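Long-range contact in CG8862 (Drosophila melanogaster, PDB 3ISM), which is a mitochondrial endonuclease G of the magnesium-dependent DNA/RNA non-specific family and probably cleaves both DNA and RNA: residues S207-N212 / F224-E229. Residues are numbered along the deposited sequence; the frame is centred on the assembly and turned at random.
Sequences SYVMPN and FQVPPE
The end of strand 203-211 is met by the irregular segment 224-229, which runs roughly against it, 131° apart end to end, before turning into helix 228-235. One antiparallel bridge, Y208 with Q225, joins the backbones. V226 N donates to S207 O (3.1 Å) and V209 N to F224 O (2.9 Å); both bonds are nearly straight at the hydrogen, but V226 N lies above the carbonyl plane of its acceptor and V209 N in that of its own. The strand's other edge pairs with strand 189-197. S207 adds a third bond: its small side chain, with OG held between N and the carbonyl carbon (chi1 53°), puts OG 2.6 Å from V226 O, nearly along the C=O axis. OG thus sits beside the start of the helix, where P227 is N-cap and P228 CD lies against it. On the opposite side of the backbone from V209, Y208 and Q225 point the same way, ring and amide planes 17° apart; Q225 CG rests 3.4 Å from Y208 CE1, while the phenol OH bonds to E206. The long, unbranched M210 reaches across the flat F224 ring at about a right angle, its CG over one face, 4.0 Å from the centroid, in a CH-pi contact; a bend at chi3 brings M210 CE near F224 CE2, and the sulfur makes an oblique Met-aromatic contact. The rigid ring of P211 sets its CD against F224 CE1 (3.6 Å), and the branched V209 and V226 cross obliquely, V209 CB against V226 CG2. Two backbone bonds thus flank the bridge, S207 OG adds a grip toward the helix and M210, P211 and F224 add apolar packing beyond it, pinning the lead-in to helix 228-235 onto strand 203-211 within a beta-alpha-beta unit; M210 also packs on helix 136-146, bearer of the magnesium ligand E141.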
loop_
_atom_site.group_PDB
_atom_site.type_symbol
_atom_site.label_atom_id
_atom_site.label_comp_id
_atom_site.label_asym_id
_atom_site.label_seq_id
_atom_site.Cartn_x
_atom_site.Cartn_y
_atom_site.Cartn_z
ATOM N N SER B 207 16.126 9.857 13.424
ATOM C CA SER B 207 15.363 9.229 12.348
ATOM C C SER B 207 15.863 9.659 10.982
ATOM O O SER B 207 16.147 10.840 10.755
ATOM C CB SER B 207 13.855 9.489 12.488
ATOM O OG SER B 207 13.583 10.862 12.609
ATOM N N TYR B 208 15.949 8.681 10.083
ATOM C CA TYR B 208 16.544 8.844 8.765
ATOM C C TYR B 208 15.595 8.272 7.726
ATOM O O TYR B 208 14.912 7.290 7.994
ATOM C CB TYR B 208 17.865 8.073 8.672
ATOM C CG TYR B 208 18.907 8.487 9.680
ATOM C CD1 TYR B 208 19.937 9.352 9.323
ATOM C CD2 TYR B 208 18.868 8.005 10.993
ATOM C CE1 TYR B 208 20.893 9.736 10.246
ATOM C CE2 TYR B 208 19.814 8.383 11.919
ATOM C CZ TYR B 208 20.825 9.242 11.540
ATOM O OH TYR B 208 21.749 9.631 12.462
ATOM N N VAL B 209 15.565 8.892 6.548
ATOM C CA VAL B 209 14.888 8.333 5.379
ATOM C C VAL B 209 15.879 8.389 4.212
ATOM O O VAL B 209 16.372 9.465 3.858
ATOM C CB VAL B 209 13.598 9.116 5.039
ATOM C CG1 VAL B 209 13.101 8.813 3.609
ATOM C CG2 VAL B 209 12.510 8.821 6.066
ATOM N N MET B 210 16.188 7.232 3.625
ATOM C CA MET B 210 17.133 7.214 2.502
ATOM C C MET B 210 16.450 6.627 1.285
ATOM O O MET B 210 15.727 5.664 1.421
ATOM C CB MET B 210 18.381 6.404 2.854
ATOM C CG MET B 210 19.176 6.978 4.027
ATOM S SD MET B 210 20.555 5.925 4.509
ATOM C CE MET B 210 21.585 5.943 3.057
ATOM N N PRO B 211 16.674 7.215 0.098
ATOM C CA PRO B 211 16.015 6.701 -1.096
ATOM C C PRO B 211 16.671 5.391 -1.550
ATOM O O PRO B 211 17.891 5.215 -1.412
ATOM C CB PRO B 211 16.223 7.824 -2.121
ATOM C CG PRO B 211 17.559 8.452 -1.709
ATOM C CD PRO B 211 17.567 8.361 -0.197
ATOM N N ASN B 212 15.854 4.486 -2.073
ATOM C CA ASN B 212 16.317 3.209 -2.579
ATOM C C ASN B 212 16.924 3.413 -3.974
ATOM O O ASN B 212 16.349 3.016 -4.989
ATOM C CB ASN B 212 15.147 2.211 -2.601
ATOM C CG ASN B 212 15.579 0.771 -2.879
ATOM O OD1 ASN B 212 16.766 0.462 -2.885
ATOM N ND2 ASN B 212 14.591 -0.127 -3.084
ATOM N N PHE B 224 20.349 12.727 5.532
ATOM C CA PHE B 224 19.120 11.959 5.396
ATOM C C PHE B 224 18.220 12.010 6.628
ATOM O O PHE B 224 17.213 11.319 6.689
ATOM C CB PHE B 224 19.454 10.527 5.031
ATOM C CG PHE B 224 20.120 10.398 3.704
ATOM C CD1 PHE B 224 19.413 10.658 2.532
ATOM C CD2 PHE B 224 21.453 10.024 3.620
ATOM C CE1 PHE B 224 20.034 10.547 1.295
ATOM C CE2 PHE B 224 22.085 9.901 2.397
ATOM C CZ PHE B 224 21.379 10.166 1.227
ATOM N N GLN B 225 18.594 12.839 7.596
ATOM C CA GLN B 225 17.797 13.033 8.803
ATOM C C GLN B 225 16.490 13.772 8.482
ATOM O O GLN B 225 16.500 14.751 7.747
ATOM C CB GLN B 225 18.616 13.769 9.874
ATOM C CG GLN B 225 19.507 12.841 10.702
ATOM C CD GLN B 225 20.430 13.574 11.680
ATOM O OE1 GLN B 225 21.044 14.582 11.342
ATOM N NE2 GLN B 225 20.539 13.043 12.901
ATOM N N VAL B 226 15.383 13.245 9.010
ATOM C CA VAL B 226 14.030 13.752 8.780
ATOM C C VAL B 226 13.288 13.776 10.136
ATOM O O VAL B 226 13.548 12.917 10.979
ATOM C CB VAL B 226 13.250 12.808 7.788
ATOM C CG1 VAL B 226 11.966 13.420 7.354
ATOM C CG2 VAL B 226 14.069 12.500 6.542
ATOM N N PRO B 227 12.373 14.752 10.356
ATOM C CA PRO B 227 11.531 14.675 11.549
ATOM C C PRO B 227 10.762 13.362 11.613
ATOM O O PRO B 227 10.183 12.956 10.613
ATOM C CB PRO B 227 10.554 15.842 11.364
ATOM C CG PRO B 227 11.327 16.834 10.565
ATOM C CD PRO B 227 12.130 16.005 9.601
ATOM N N PRO B 228 10.755 12.698 12.785
ATOM C CA PRO B 228 10.105 11.387 12.937
ATOM C C PRO B 228 8.632 11.378 12.534
ATOM O O PRO B 228 8.163 10.376 12.005
ATOM C CB PRO B 228 10.248 11.087 14.431
ATOM C CG PRO B 228 10.596 12.396 15.074
ATOM C CD PRO B 228 11.371 13.152 14.044
ATOM N N GLU B 229 7.940 12.497 12.757
ATOM C CA GLU B 229 6.524 12.646 12.433
ATOM C C GLU B 229 6.288 12.555 10.932
ATOM O O GLU B 229 5.258 12.074 10.481
ATOM C CB GLU B 229 5.995 13.986 12.958
ATOM C CG GLU B 229 5.976 14.116 14.488
ATOM C CD GLU B 229 7.323 14.500 15.091
ATOM O OE1 GLU B 229 8.225 14.937 14.333
ATOM O OE2 GLU B 229 7.472 14.363 16.329
#